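Toxin 2A (Paenibacillus larvae, PDB 5URP) probably acts as a virulence factor that transfers ADP-ribose from NAD+ onto a target protein in the infected host. Local coordinates at residues K32-G37 with G187-L192; V164-K169 with T197-D202; I204-N209 with Q213-E218. One frame throughout, in Å; residues are numbered along the deposited sequence.

Contact 1: K32-G37 with G187-L192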
ATOM      1  N   LYS A  32       0.936 -19.625   2.269  1.00 38.23           N
ATOM      2  CA  LYS A  32      -0.496 -19.536   1.987  1.00 38.15           C
ATOM      3  C   LYS A  32      -0.830 -18.313   1.135  1.00 35.09           C
ATOM      4  O   LYS A  32      -1.632 -18.405   0.193  1.00 36.35           O
ATOM      5  CB  LYS A  32      -1.296 -19.496   3.289  1.00 44.74           C
ATOM      6  CG  LYS A  32      -1.658 -20.865   3.869  1.00 61.03           C
ATOM      7  CD  LYS A  32      -2.487 -20.733   5.154  1.00 67.93           C
ATOM      8  CE  LYS A  32      -3.872 -20.105   4.927  1.00 70.40           C
ATOM      9  NZ  LYS A  32      -4.823 -21.010   4.205  1.00 75.26           N
ATOM     10  N   ALA A  33      -0.237 -17.158   1.461  1.00 30.21           N
ATOM     11  CA  ALA A  33      -0.529 -15.916   0.749  1.00 28.05           C
ATOM     12  C   ALA A  33      -0.142 -16.026  -0.718  1.00 28.90           C
ATOM     13  O   ALA A  33      -0.890 -15.603  -1.607  1.00 28.27           O
ATOM     14  CB  ALA A  33       0.224 -14.753   1.402  1.00 27.22           C
ATOM     15  N   LYS A  34       1.019 -16.611  -0.985  1.00 32.45           N
ATOM     16  CA  LYS A  34       1.515 -16.738  -2.345  1.00 33.64           C
ATOM     17  C   LYS A  34       0.566 -17.577  -3.208  1.00 40.00           C
ATOM     18  O   LYS A  34       0.287 -17.225  -4.362  1.00 39.04           O
ATOM     19  CB  LYS A  34       2.910 -17.332  -2.280  1.00 35.64           C
ATOM     20  CG  LYS A  34       3.867 -16.948  -3.360  1.00 47.01           C
ATOM     21  CD  LYS A  34       5.284 -17.337  -2.931  1.00 45.97           C
ATOM     22  CE  LYS A  34       6.071 -17.999  -4.054  1.00 53.97           C
ATOM     23  NZ  LYS A  34       6.482 -17.046  -5.124  1.00 59.11           N
ATOM     24  N   LYS A  35       0.037 -18.676  -2.663  1.00 36.69           N
ATOM     25  CA  LYS A  35      -0.892 -19.508  -3.433  1.00 41.60           C
ATOM     26  C   LYS A  35      -2.165 -18.750  -3.802  1.00 37.49           C
ATOM     27  O   LYS A  35      -2.688 -18.900  -4.922  1.00 36.26           O
ATOM     28  CB  LYS A  35      -1.244 -20.768  -2.636  1.00 56.26           C
ATOM     29  CG  LYS A  35      -2.402 -21.593  -3.226  1.00 65.63           C
ATOM     30  CD  LYS A  35      -2.515 -22.983  -2.578  1.00 65.64           C
ATOM     31  CE  LYS A  35      -3.527 -23.862  -3.314  1.00 63.26           C
ATOM     32  NZ  LYS A  35      -3.211 -24.019  -4.780  1.00 64.33           N
ATOM     33  N   TRP A  36      -2.712 -17.977  -2.856  1.00 37.52           N
ATOM     34  CA  TRP A  36      -3.929 -17.207  -3.097  1.00 36.04           C
ATOM     35  C   TRP A  36      -3.676 -16.121  -4.122  1.00 38.95           C
ATOM     36  O   TRP A  36      -4.463 -15.939  -5.065  1.00 37.69           O
ATOM     37  CB  TRP A  36      -4.422 -16.595  -1.790  1.00 35.54           C
ATOM     38  CG  TRP A  36      -5.649 -15.759  -1.913  1.00 36.09           C
ATOM     39  CD1 TRP A  36      -6.943 -16.170  -1.713  1.00 39.21           C
ATOM     40  CD2 TRP A  36      -5.721 -14.364  -2.246  1.00 34.16           C
ATOM     41  NE1 TRP A  36      -7.807 -15.119  -1.897  1.00 38.63           N
ATOM     42  CE2 TRP A  36      -7.092 -14.004  -2.234  1.00 38.74           C
ATOM     43  CE3 TRP A  36      -4.769 -13.389  -2.561  1.00 34.58           C
ATOM     44  CZ2 TRP A  36      -7.527 -12.712  -2.515  1.00 37.49           C
ATOM     45  CZ3 TRP A  36      -5.204 -12.109  -2.851  1.00 35.82           C
ATOM     46  CH2 TRP A  36      -6.566 -11.778  -2.812  1.00 35.08           C
ATOM     47  N   GLY A  37      -2.570 -15.393  -3.960  1.00 30.43           N
ATOM     48  CA  GLY A  37      -2.289 -14.293  -4.865  1.00 30.37           C
ATOM     49  C   GLY A  37      -2.065 -14.759  -6.289  1.00 32.47           C
ATOM     50  O   GLY A  37      -2.517 -14.117  -7.241  1.00 30.87           O
ATOM     51  N   GLY A 187       8.936 -11.975  -3.788  1.00 24.05           N
ATOM     52  CA  GLY A 187       8.918 -12.218  -2.367  1.00 27.53           C
ATOM     53  C   GLY A 187       8.269 -11.114  -1.568  1.00 25.00           C
ATOM     54  O   GLY A 187       7.945 -11.335  -0.394  1.00 24.52           O
ATOM     55  N   GLN A 188       8.039  -9.938  -2.165  1.00 22.95           N
ATOM     56  CA  GLN A 188       7.364  -8.874  -1.446  1.00 21.24           C
ATOM     57  C   GLN A 188       5.866  -9.131  -1.341  1.00 21.05           C
ATOM     58  O   GLN A 188       5.209  -8.516  -0.496  1.00 22.42           O
ATOM     59  CB  GLN A 188       7.604  -7.525  -2.118  1.00 22.75           C
ATOM     60  CG  GLN A 188       9.070  -7.086  -1.994  1.00 25.83           C
ATOM     61  CD  GLN A 188       9.304  -5.663  -2.419  1.00 25.45           C
ATOM     62  OE1 GLN A 188       8.612  -5.124  -3.275  1.00 25.35           O
ATOM     63  NE2 GLN A 188      10.336  -5.051  -1.848  1.00 27.00           N
ATOM     64  N   LEU A 189       5.351 -10.049  -2.155  1.00 21.06           N
ATOM     65  CA  LEU A 189       3.928 -10.434  -2.171  1.00 21.61           C
ATOM     66  C   LEU A 189       3.029  -9.198  -2.300  1.00 20.49           C
ATOM     67  O   LEU A 189       2.051  -9.031  -1.569  1.00 20.55           O
ATOM     68  CB  LEU A 189       3.525 -11.258  -0.948  1.00 22.55           C
ATOM     69  CG  LEU A 189       4.343 -12.509  -0.620  1.00 26.37           C
ATOM     70  CD1 LEU A 189       3.526 -13.448   0.250  1.00 25.86           C
ATOM     71  CD2 LEU A 189       4.903 -13.207  -1.836  1.00 30.94           C
ATOM     72  N   GLU A 190       3.378  -8.340  -3.239  1.00 21.09           N
ATOM     73  CA  GLU A 190       2.764  -7.021  -3.351  1.00 20.82           C
ATOM     74  C   GLU A 190       1.374  -7.078  -3.988  1.00 20.16           C
ATOM     75  O   GLU A 190       1.179  -7.701  -5.039  1.00 22.18           O
ATOM     76  CB  GLU A 190       3.648  -6.083  -4.164  1.00 19.82           C
ATOM     77  CG  GLU A 190       3.042  -4.703  -4.336  1.00 21.60           C
ATOM     78  CD  GLU A 190       3.935  -3.680  -5.014  1.00 25.21           C
ATOM     79  OE1 GLU A 190       5.170  -3.876  -5.123  1.00 24.14           O
ATOM     80  OE2 GLU A 190       3.377  -2.648  -5.442  1.00 24.66           O
ATOM     81  N   MET A 191       0.435  -6.402  -3.341  1.00 19.80           N
ATOM     82  CA  MET A 191      -0.874  -6.075  -3.902  1.00 20.89           C
ATOM     83  C   MET A 191      -0.830  -4.587  -4.228  1.00 20.43           C
ATOM     84  O   MET A 191      -0.625  -3.752  -3.334  1.00 20.06           O
ATOM     85  CB  MET A 191      -2.011  -6.383  -2.925  1.00 22.09           C
ATOM     86  CG  MET A 191      -2.191  -7.817  -2.575  1.00 23.52           C
ATOM     87  SD  MET A 191      -2.790  -8.826  -3.943  1.00 28.19           S
ATOM     88  CE  MET A 191      -4.346  -8.052  -4.275  1.00 27.50           C
ATOM     89  N   LEU A 192      -1.032  -4.246  -5.495  1.00 20.80           N
ATOM     90  CA  LEU A 192      -0.920  -2.872  -5.947  1.00 19.58           C
ATOM     91  C   LEU A 192      -2.319  -2.307  -6.113  1.00 20.92           C
ATOM     92  O   LEU A 192      -3.128  -2.889  -6.838  1.00 22.26           O
ATOM     93  CB  LEU A 192      -0.156  -2.815  -7.260  1.00 21.63           C
ATOM     94  CG  LEU A 192       0.087  -1.445  -7.878  1.00 21.96           C
ATOM     95  CD1 LEU A 192       0.782  -0.510  -6.922  1.00 22.42           C
ATOM     96  CD2 LEU A 192       0.880  -1.568  -9.174  1.00 23.17           C
TER
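Ala33 on helix 30-45 packs its CB against the CD1 methyl of Leu189, 3.7 Å away, and this is the tight part of the contact. Both residues are buried. A methyl group suits the helix side because it lets the branched end of Leu189 come close to the helix surface, while Phe26 and Val154 also pack on Ala33. With chi1 at -53°, CG of Leu189 lies anti to its own carbonyl carbon, and the two methyls spread toward different partners: CD1 goes to the alanine, whereas CD2 reaches Lys34 CG at 4.2 Å. There the packing slackens. The lysine is partly exposed and lends only its aliphatic stem, crossing Leu189 at about a right angle. Further along the helix, Trp36 CZ3 stands 4.2 Å from Met191 SD. The sulfur sits at the ring edge, near the ring plane; an unbranched, apolar thioether can reach from the strand to the rim of the indole. Trp36 is also partly exposed, and its NE1 is hydrogen-bonded to Asp99. Behind the leucine, the side chain of Glu190 leaves in another direction and bonds Ser150. The sequence Gln188-Leu189-Glu190 is consistent with the Q-x-E motif of C3-like ADP-ribosyltransferases, and Ser150-Thr151-Ser152 with their STS motif; the middle residue of Q-x-E here packs on helix 30-45.

Contact 2: V164-K169 with T197-D202; sequences VLIELK and TKYYID
Leu168 and Tyr199 cross at about a right angle, with the leucine CD1 methyl 3.8 Å from the tyrosine CB. The same methyl is 4.2 Å from CG of Tyr199, approaching the ring obliquely, so the leucine rests against the CB and CG end of the side chain. At the far end of the phenol, Ile166 CD1 lies 4.3 Å from Tyr199 OH. A long, flat residue suits this place because it can span the distance between two aliphatic neighbours. Its direction is set by chi1 of 56°, which places CG between the backbone N and the carbonyl carbon. In Leu168, CG is instead anti to the backbone N (chi1 -178°), and this brings its end nearer the tyrosine. Beyond the apolar centre, a water links Lys169 to Asp202, whose charged atoms are not in direct contact: it accepts from Lys169 NZ at 3.0 Å and donates to Asp202 OD2 at 3.0 Å. Asp202 is held further by a salt bridge from OD1 to Arg220. The two strands are not sheet neighbours, since strand 214-221 runs between them, and both Leu168 and Tyr199 touch its small Ala219. Outward, Leu168 packs on Val103 of strand 101-107 and Tyr199 on Leu143 of strand 142-145, the two outermost strands of the mixed sheet.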
ATOM      1  N   VAL A 164       5.407   3.352  11.112  1.00 22.49           N
ATOM      2  CA  VAL A 164       3.963   3.213  10.947  1.00 23.30           C
ATOM      3  C   VAL A 164       3.666   1.898  10.232  1.00 22.60           C
ATOM      4  O   VAL A 164       4.289   1.582   9.208  1.00 22.64           O
ATOM      5  CB  VAL A 164       3.359   4.387  10.159  1.00 22.55           C
ATOM      6  CG1 VAL A 164       1.872   4.157   9.966  1.00 23.35           C
ATOM      7  CG2 VAL A 164       3.658   5.723  10.855  1.00 25.11           C
ATOM      8  N   LEU A 165       2.694   1.149  10.757  1.00 21.68           N
ATOM      9  CA  LEU A 165       2.192  -0.072  10.136  1.00 20.29           C
ATOM     10  C   LEU A 165       0.723   0.149   9.824  1.00 21.60           C
ATOM     11  O   LEU A 165      -0.058   0.370  10.742  1.00 23.32           O
ATOM     12  CB  LEU A 165       2.327  -1.279  11.062  1.00 21.74           C
ATOM     13  CG  LEU A 165       1.788  -2.616  10.542  1.00 21.73           C
ATOM     14  CD1 LEU A 165       2.504  -3.049   9.272  1.00 21.65           C
ATOM     15  CD2 LEU A 165       1.892  -3.688  11.621  1.00 23.55           C
ATOM     16  N   ILE A 166       0.361   0.039   8.561  1.00 21.19           N
ATOM     17  CA  ILE A 166      -1.038   0.146   8.148  1.00 21.54           C
ATOM     18  C   ILE A 166      -1.539  -1.257   7.884  1.00 23.24           C
ATOM     19  O   ILE A 166      -0.898  -2.022   7.143  1.00 22.79           O
ATOM     20  CB  ILE A 166      -1.205   0.997   6.881  1.00 22.27           C
ATOM     21  CG1 ILE A 166      -0.544   2.367   6.998  1.00 24.36           C
ATOM     22  CG2 ILE A 166      -2.714   1.119   6.555  1.00 24.22           C
ATOM     23  CD1 ILE A 166      -0.555   3.155   5.663  1.00 27.74           C
ATOM     24  N   GLU A 167      -2.671  -1.599   8.489  1.00 20.99           N
ATOM     25  CA  GLU A 167      -3.413  -2.821   8.200  1.00 21.00           C
ATOM     26  C   GLU A 167      -4.674  -2.377   7.455  1.00 21.42           C
ATOM     27  O   GLU A 167      -5.521  -1.691   8.030  1.00 23.16           O
ATOM     28  CB  GLU A 167      -3.751  -3.577   9.480  1.00 24.80           C
ATOM     29  CG  GLU A 167      -4.580  -4.820   9.289  1.00 28.66           C
ATOM     30  CD  GLU A 167      -4.697  -5.665  10.560  1.00 39.91           C
ATOM     31  OE1 GLU A 167      -3.707  -5.773  11.322  1.00 40.23           O
ATOM     32  OE2 GLU A 167      -5.771  -6.248  10.774  1.00 43.98           O
ATOM     33  N   LEU A 168      -4.788  -2.749   6.184  1.00 21.46           N
ATOM     34  CA  LEU A 168      -5.812  -2.183   5.305  1.00 22.17           C
ATOM     35  C   LEU A 168      -6.735  -3.281   4.813  1.00 23.74           C
ATOM     36  O   LEU A 168      -6.278  -4.286   4.274  1.00 22.96           O
ATOM     37  CB  LEU A 168      -5.119  -1.480   4.134  1.00 23.04           C
ATOM     38  CG  LEU A 168      -5.963  -0.782   3.112  1.00 26.63           C
ATOM     39  CD1 LEU A 168      -6.542   0.456   3.757  1.00 29.61           C
ATOM     40  CD2 LEU A 168      -5.077  -0.423   1.940  1.00 25.96           C
ATOM     41  N   LYS A 169      -8.047  -3.084   4.959  1.00 23.03           N
ATOM     42  CA  LYS A 169      -9.007  -4.054   4.460  1.00 23.08           C
ATOM     43  C   LYS A 169      -9.453  -3.607   3.077  1.00 26.08           C
ATOM     44  O   LYS A 169      -9.815  -2.445   2.903  1.00 25.68           O
ATOM     45  CB  LYS A 169     -10.213  -4.157   5.395  1.00 26.86           C
ATOM     46  CG  LYS A 169      -9.848  -4.547   6.816  1.00 35.59           C
ATOM     47  CD  LYS A 169     -11.017  -4.393   7.770  1.00 65.74           C
ATOM     48  CE  LYS A 169     -10.624  -4.734   9.198  1.00100.58           C
ATOM     49  NZ  LYS A 169     -11.706  -4.420  10.172  1.00119.03           N
ATOM     50  N   THR A 197      -6.434   6.193  -4.159  1.00 25.28           N
ATOM     51  CA  THR A 197      -7.211   5.349  -3.268  1.00 23.30           C
ATOM     52  C   THR A 197      -7.605   6.126  -2.019  1.00 25.09           C
ATOM     53  O   THR A 197      -6.794   6.838  -1.418  1.00 26.61           O
ATOM     54  CB  THR A 197      -6.434   4.076  -2.896  1.00 23.86           C
ATOM     55  OG1 THR A 197      -6.430   3.170  -4.010  1.00 26.29           O
ATOM     56  CG2 THR A 197      -7.069   3.365  -1.695  1.00 25.43           C
ATOM     57  N   LYS A 198      -8.868   5.973  -1.642  1.00 26.82           N
ATOM     58  CA  LYS A 198      -9.441   6.548  -0.435  1.00 27.57           C
ATOM     59  C   LYS A 198      -9.516   5.457   0.615  1.00 27.71           C
ATOM     60  O   LYS A 198      -9.975   4.355   0.323  1.00 28.27           O
ATOM     61  CB  LYS A 198     -10.853   7.088  -0.708  1.00 28.11           C
ATOM     62  CG  LYS A 198     -10.900   8.323  -1.559  1.00 28.74           C
ATOM     63  CD  LYS A 198     -12.353   8.649  -1.887  1.00 29.95           C
ATOM     64  CE  LYS A 198     -12.535  10.068  -2.397  1.00 30.72           C
ATOM     65  NZ  LYS A 198     -13.979  10.476  -2.510  1.00 33.25           N
ATOM     66  N   TYR A 199      -9.037   5.741   1.824  1.00 29.82           N
ATOM     67  CA  TYR A 199      -9.157   4.760   2.886  1.00 28.49           C
ATOM     68  C   TYR A 199      -9.520   5.452   4.189  1.00 30.65           C
ATOM     69  O   TYR A 199      -9.023   6.538   4.502  1.00 33.65           O
ATOM     70  CB  TYR A 199      -7.874   3.903   2.999  1.00 27.98           C
ATOM     71  CG  TYR A 199      -6.545   4.593   3.202  1.00 32.29           C
ATOM     72  CD1 TYR A 199      -5.873   5.208   2.148  1.00 32.59           C
ATOM     73  CD2 TYR A 199      -5.916   4.545   4.430  1.00 36.95           C
ATOM     74  CE1 TYR A 199      -4.627   5.800   2.335  1.00 34.08           C
ATOM     75  CE2 TYR A 199      -4.666   5.119   4.619  1.00 34.46           C
ATOM     76  CZ  TYR A 199      -4.037   5.746   3.576  1.00 35.45           C
ATOM     77  OH  TYR A 199      -2.807   6.312   3.789  1.00 36.90           O
ATOM     78  N   TYR A 200     -10.393   4.804   4.937  1.00 25.44           N
ATOM     79  CA  TYR A 200     -10.952   5.355   6.155  1.00 25.63           C
ATOM     80  C   TYR A 200     -10.269   4.740   7.361  1.00 25.59           C
ATOM     81  O   TYR A 200     -10.172   3.514   7.452  1.00 27.98           O
ATOM     82  CB  TYR A 200     -12.455   5.084   6.212  1.00 27.97           C
ATOM     83  CG  TYR A 200     -13.148   5.552   7.465  1.00 27.33           C
ATOM     84  CD1 TYR A 200     -13.534   6.883   7.633  1.00 28.39           C
ATOM     85  CD2 TYR A 200     -13.471   4.653   8.468  1.00 29.89           C
ATOM     86  CE1 TYR A 200     -14.165   7.299   8.782  1.00 29.72           C
ATOM     87  CE2 TYR A 200     -14.104   5.062   9.623  1.00 31.95           C
ATOM     88  CZ  TYR A 200     -14.474   6.391   9.761  1.00 31.37           C
ATOM     89  OH  TYR A 200     -15.125   6.813  10.883  1.00 33.61           O
ATOM     90  N   ILE A 201      -9.850   5.591   8.295  1.00 25.36           N
ATOM     91  CA  ILE A 201      -9.123   5.147   9.487  1.00 25.26           C
ATOM     92  C   ILE A 201     -10.107   4.809  10.606  1.00 26.16           C
ATOM     93  O   ILE A 201     -10.766   5.689  11.172  1.00 28.10           O
ATOM     94  CB  ILE A 201      -8.106   6.198   9.932  1.00 27.43           C
ATOM     95  CG1 ILE A 201      -7.068   6.383   8.810  1.00 29.48           C
ATOM     96  CG2 ILE A 201      -7.370   5.715  11.203  1.00 26.92           C
ATOM     97  CD1 ILE A 201      -6.073   7.484   9.081  1.00 31.57           C
ATOM     98  N   ASP A 202     -10.190   3.520  10.927  1.00 28.38           N
ATOM     99  CA  ASP A 202     -11.005   3.025  12.032  1.00 32.23           C
ATOM    100  C   ASP A 202     -10.295   3.156  13.380  1.00 31.30           C
ATOM    101  O   ASP A 202     -10.941   3.456  14.388  1.00 31.99           O
ATOM    102  CB  ASP A 202     -11.375   1.564  11.774  1.00 34.77           C
ATOM    103  CG  ASP A 202     -12.281   1.400  10.572  1.00 40.33           C
ATOM    104  OD1 ASP A 202     -13.399   1.948  10.627  1.00 37.56           O
ATOM    105  OD2 ASP A 202     -11.875   0.749   9.580  1.00 37.59           O
TER
HETATM  106  O   HOH W   1     -10.339  -1.728  10.269  1.00 40.42           O

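Contact 3: I204-N209 with Q213-E218; sequences IKIIVN and QRLKVE
Arg214 and Asn209 meet at an angle of 29° between guanidinium and amide planes. NH2 of Arg214 donates to Asn209 OD1 at 3.0 Å, and the oxygen lies in the guanidinium plane. Water 3 sits in that plane too, accepting from NE of Arg214 at 2.9 Å; it can also reach the Asn209 backbone O. Ile207 CD1 approaches the same guanidinium obliquely, 3.7 Å from Arg214 NH2; with chi1 at 56°, CG1 of the isoleucine fits between its backbone N and carbonyl carbon, and the chain runs toward the arginine. Further along this face, Lys205 and Lys216 bring their ammonium groups to Glu218, although the closer partner of Lys216 is Glu167 on strand 164-170. Lys216 NZ makes a salt bridge to Glu218 OE2 at 3.2 Å, from above the carboxylate plane; that of Lys205 NZ to the same OE2 is long, 3.9 Å, and water 2 bridges that gap. On the other face, Ile204 CG2 lies against Leu215 CG at 3.7 Å, and Ile206 CG1 touches Leu215 CD1; branched aliphatic residues suit this side, which helix 128-138 covers. Four backbone bonds, two in each of the hydrogen-bonded pairs Lys205-Lys216 and Ile207-Arg214, zip the antiparallel hairpin together. Glu218 and Glu167 probably offset the like charges of the two lysines, while the opposite face relies on apolar burial.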
ATOM      1  N   ILE A 204      -6.270   4.010  15.488  1.00 27.65           N
ATOM      2  CA  ILE A 204      -4.832   4.281  15.578  1.00 27.28           C
ATOM      3  C   ILE A 204      -4.393   3.974  17.005  1.00 27.12           C
ATOM      4  O   ILE A 204      -5.005   4.463  17.959  1.00 27.89           O
ATOM      5  CB  ILE A 204      -4.495   5.747  15.222  1.00 26.93           C
ATOM      6  CG1 ILE A 204      -4.817   6.046  13.751  1.00 25.84           C
ATOM      7  CG2 ILE A 204      -3.021   6.048  15.509  1.00 28.62           C
ATOM      8  CD1 ILE A 204      -4.679   7.505  13.365  1.00 26.91           C
ATOM      9  N   LYS A 205      -3.315   3.198  17.157  1.00 29.30           N
ATOM     10  CA  LYS A 205      -2.791   2.917  18.489  1.00 28.07           C
ATOM     11  C   LYS A 205      -1.298   2.652  18.402  1.00 29.86           C
ATOM     12  O   LYS A 205      -0.768   2.368  17.332  1.00 27.72           O
ATOM     13  CB  LYS A 205      -3.485   1.722  19.130  1.00 30.39           C
ATOM     14  CG  LYS A 205      -3.205   0.416  18.420  1.00 30.55           C
ATOM     15  CD  LYS A 205      -3.948  -0.779  19.033  1.00 36.57           C
ATOM     16  CE  LYS A 205      -3.831  -1.999  18.100  1.00 44.75           C
ATOM     17  NZ  LYS A 205      -4.570  -3.202  18.578  1.00 55.89           N
ATOM     18  N   ILE A 206      -0.636   2.746  19.553  1.00 27.62           N
ATOM     19  CA  ILE A 206       0.771   2.373  19.656  1.00 27.08           C
ATOM     20  C   ILE A 206       0.852   0.872  19.861  1.00 28.56           C
ATOM     21  O   ILE A 206       0.152   0.323  20.719  1.00 29.33           O
ATOM     22  CB  ILE A 206       1.467   3.101  20.814  1.00 30.67           C
ATOM     23  CG1 ILE A 206       1.503   4.621  20.600  1.00 30.91           C
ATOM     24  CG2 ILE A 206       2.907   2.530  20.986  1.00 28.04           C
ATOM     25  CD1 ILE A 206       1.986   5.420  21.851  1.00 33.13           C
ATOM     26  N   ILE A 207       1.723   0.219  19.096  1.00 26.44           N
ATOM     27  CA  ILE A 207       2.080  -1.172  19.327  1.00 25.51           C
ATOM     28  C   ILE A 207       3.558  -1.237  19.719  1.00 25.57           C
ATOM     29  O   ILE A 207       4.359  -0.358  19.386  1.00 26.80           O
ATOM     30  CB  ILE A 207       1.776  -2.058  18.113  1.00 25.27           C
ATOM     31  CG1 ILE A 207       2.467  -1.561  16.852  1.00 24.02           C
ATOM     32  CG2 ILE A 207       0.239  -2.137  17.876  1.00 26.06           C
ATOM     33  CD1 ILE A 207       2.329  -2.530  15.691  1.00 24.97           C
ATOM     34  N   VAL A 208       3.913  -2.295  20.443  1.00 28.47           N
ATOM     35  CA  VAL A 208       5.233  -2.360  21.081  1.00 28.43           C
ATOM     36  C   VAL A 208       5.962  -3.651  20.786  1.00 31.31           C
ATOM     37  O   VAL A 208       7.004  -3.935  21.405  1.00 29.60           O
ATOM     38  CB  VAL A 208       5.108  -2.170  22.597  1.00 31.21           C
ATOM     39  CG1 VAL A 208       4.454  -0.854  22.886  1.00 32.67           C
ATOM     40  CG2 VAL A 208       4.303  -3.280  23.225  1.00 34.35           C
ATOM     41  N   ASN A 209       5.466  -4.426  19.835  1.00 30.90           N
ATOM     42  CA  ASN A 209       6.137  -5.691  19.572  1.00 30.51           C
ATOM     43  C   ASN A 209       7.419  -5.463  18.779  1.00 30.40           C
ATOM     44  O   ASN A 209       7.629  -4.424  18.145  1.00 30.39           O
ATOM     45  CB  ASN A 209       5.213  -6.682  18.856  1.00 28.84           C
ATOM     46  CG  ASN A 209       4.840  -6.261  17.446  1.00 28.14           C
ATOM     47  OD1 ASN A 209       4.704  -5.079  17.143  1.00 29.68           O
ATOM     48  ND2 ASN A 209       4.651  -7.242  16.577  1.00 28.18           N
ATOM     49  N   GLN A 213       8.800   0.425  19.095  1.00 31.54           N
ATOM     50  CA  GLN A 213       7.377   0.724  19.060  1.00 30.10           C
ATOM     51  C   GLN A 213       7.005   1.348  17.723  1.00 31.81           C
ATOM     52  O   GLN A 213       7.827   1.969  17.041  1.00 30.64           O
ATOM     53  CB  GLN A 213       6.994   1.668  20.203  1.00 32.24           C
ATOM     54  CG  GLN A 213       7.310   1.106  21.577  1.00 37.03           C
ATOM     55  CD  GLN A 213       6.870   1.999  22.712  1.00 40.43           C
ATOM     56  OE1 GLN A 213       6.463   3.151  22.511  1.00 38.94           O
ATOM     57  NE2 GLN A 213       6.974   1.479  23.934  1.00 38.06           N
ATOM     58  N   ARG A 214       5.741   1.175  17.356  1.00 26.26           N
ATOM     59  CA  ARG A 214       5.229   1.704  16.108  1.00 25.43           C
ATOM     60  C   ARG A 214       3.817   2.221  16.317  1.00 26.44           C
ATOM     61  O   ARG A 214       3.144   1.900  17.298  1.00 25.61           O
ATOM     62  CB  ARG A 214       5.197   0.644  14.990  1.00 26.17           C
ATOM     63  CG  ARG A 214       6.565   0.117  14.595  1.00 28.64           C
ATOM     64  CD  ARG A 214       6.460  -1.035  13.633  1.00 28.70           C
ATOM     65  NE  ARG A 214       5.946  -2.246  14.262  1.00 26.82           N
ATOM     66  CZ  ARG A 214       5.615  -3.337  13.583  1.00 25.81           C
ATOM     67  NH1 ARG A 214       5.722  -3.354  12.258  1.00 24.06           N
ATOM     68  NH2 ARG A 214       5.175  -4.411  14.227  1.00 24.23           N
ATOM     69  N   LEU A 215       3.381   3.043  15.382  1.00 25.20           N
ATOM     70  CA  LEU A 215       1.986   3.441  15.315  1.00 27.07           C
ATOM     71  C   LEU A 215       1.272   2.520  14.335  1.00 25.60           C
ATOM     72  O   LEU A 215       1.673   2.429  13.173  1.00 28.13           O
ATOM     73  CB  LEU A 215       1.868   4.893  14.863  1.00 27.70           C
ATOM     74  CG  LEU A 215       0.625   5.647  15.248  1.00 33.03           C
ATOM     75  CD1 LEU A 215       0.592   5.894  16.763  1.00 30.02           C
ATOM     76  CD2 LEU A 215       0.685   6.938  14.477  1.00 35.94           C
ATOM     77  N   LYS A 216       0.209   1.865  14.794  1.00 23.11           N
ATOM     78  CA  LYS A 216      -0.572   0.966  13.969  1.00 22.41           C
ATOM     79  C   LYS A 216      -1.849   1.669  13.537  1.00 23.71           C
ATOM     80  O   LYS A 216      -2.566   2.205  14.382  1.00 24.95           O
ATOM     81  CB  LYS A 216      -0.936  -0.327  14.697  1.00 24.67           C
ATOM     82  CG  LYS A 216      -1.487  -1.345  13.683  1.00 25.36           C
ATOM     83  CD  LYS A 216      -1.941  -2.637  14.280  1.00 34.57           C
ATOM     84  CE  LYS A 216      -2.564  -3.524  13.173  1.00 36.79           C
ATOM     85  NZ  LYS A 216      -3.262  -4.697  13.750  1.00 48.48           N
ATOM     86  N   VAL A 217      -2.115   1.647  12.237  1.00 23.11           N
ATOM     87  CA  VAL A 217      -3.278   2.290  11.630  1.00 22.40           C
ATOM     88  C   VAL A 217      -4.130   1.181  11.036  1.00 22.64           C
ATOM     89  O   VAL A 217      -3.653   0.428  10.187  1.00 24.79           O
ATOM     90  CB  VAL A 217      -2.854   3.276  10.539  1.00 23.20           C
ATOM     91  CG1 VAL A 217      -4.088   3.883   9.834  1.00 23.75           C
ATOM     92  CG2 VAL A 217      -1.930   4.348  11.147  1.00 25.40           C
ATOM     93  N   GLU A 218      -5.374   1.070  11.478  1.00 23.47           N
ATOM     94  CA  GLU A 218      -6.294   0.078  10.933  1.00 26.92           C
ATOM     95  C   GLU A 218      -7.290   0.843  10.074  1.00 24.56           C
ATOM     96  O   GLU A 218      -7.928   1.771  10.565  1.00 24.21           O
ATOM     97  CB  GLU A 218      -6.980  -0.726  12.042  1.00 26.67           C
ATOM     98  CG  GLU A 218      -5.955  -1.584  12.756  1.00 28.87           C
ATOM     99  CD  GLU A 218      -6.399  -2.157  14.079  1.00 39.83           C
ATOM    100  OE1 GLU A 218      -7.592  -2.099  14.401  1.00 42.81           O
ATOM    101  OE2 GLU A 218      -5.518  -2.704  14.790  1.00 47.01           O
TER
HETATM  102  O   HOH W   2      -7.082  -2.666  17.392  1.00 57.71           O
HETATM  103  O   HOH W   3       6.038  -2.333  17.131  1.00 26.01           O

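In the fold
Contacts 1 and 2 are buried, while contact 3 is partly buried and lies about 17 Å (centre to centre) from the middle of the chain. Contacts 2 and 3 share strand 197-207 and belong to one mixed sheet: contact 3 pairs neighbouring strands through backbone bonds, whereas contact 2 reaches across the strand between by side chains and water. They also touch where strands 164-170 and 214-221 run side by side, with a probable hydrogen bond from Glu167 N to Val217 O. Contact 1 stands apart, joining a helix to the three-stranded sheet by apolar packing, although strand 190-193 is followed in the chain by strand 197-207. Charged groups gather mainly at contact 3, near the surface.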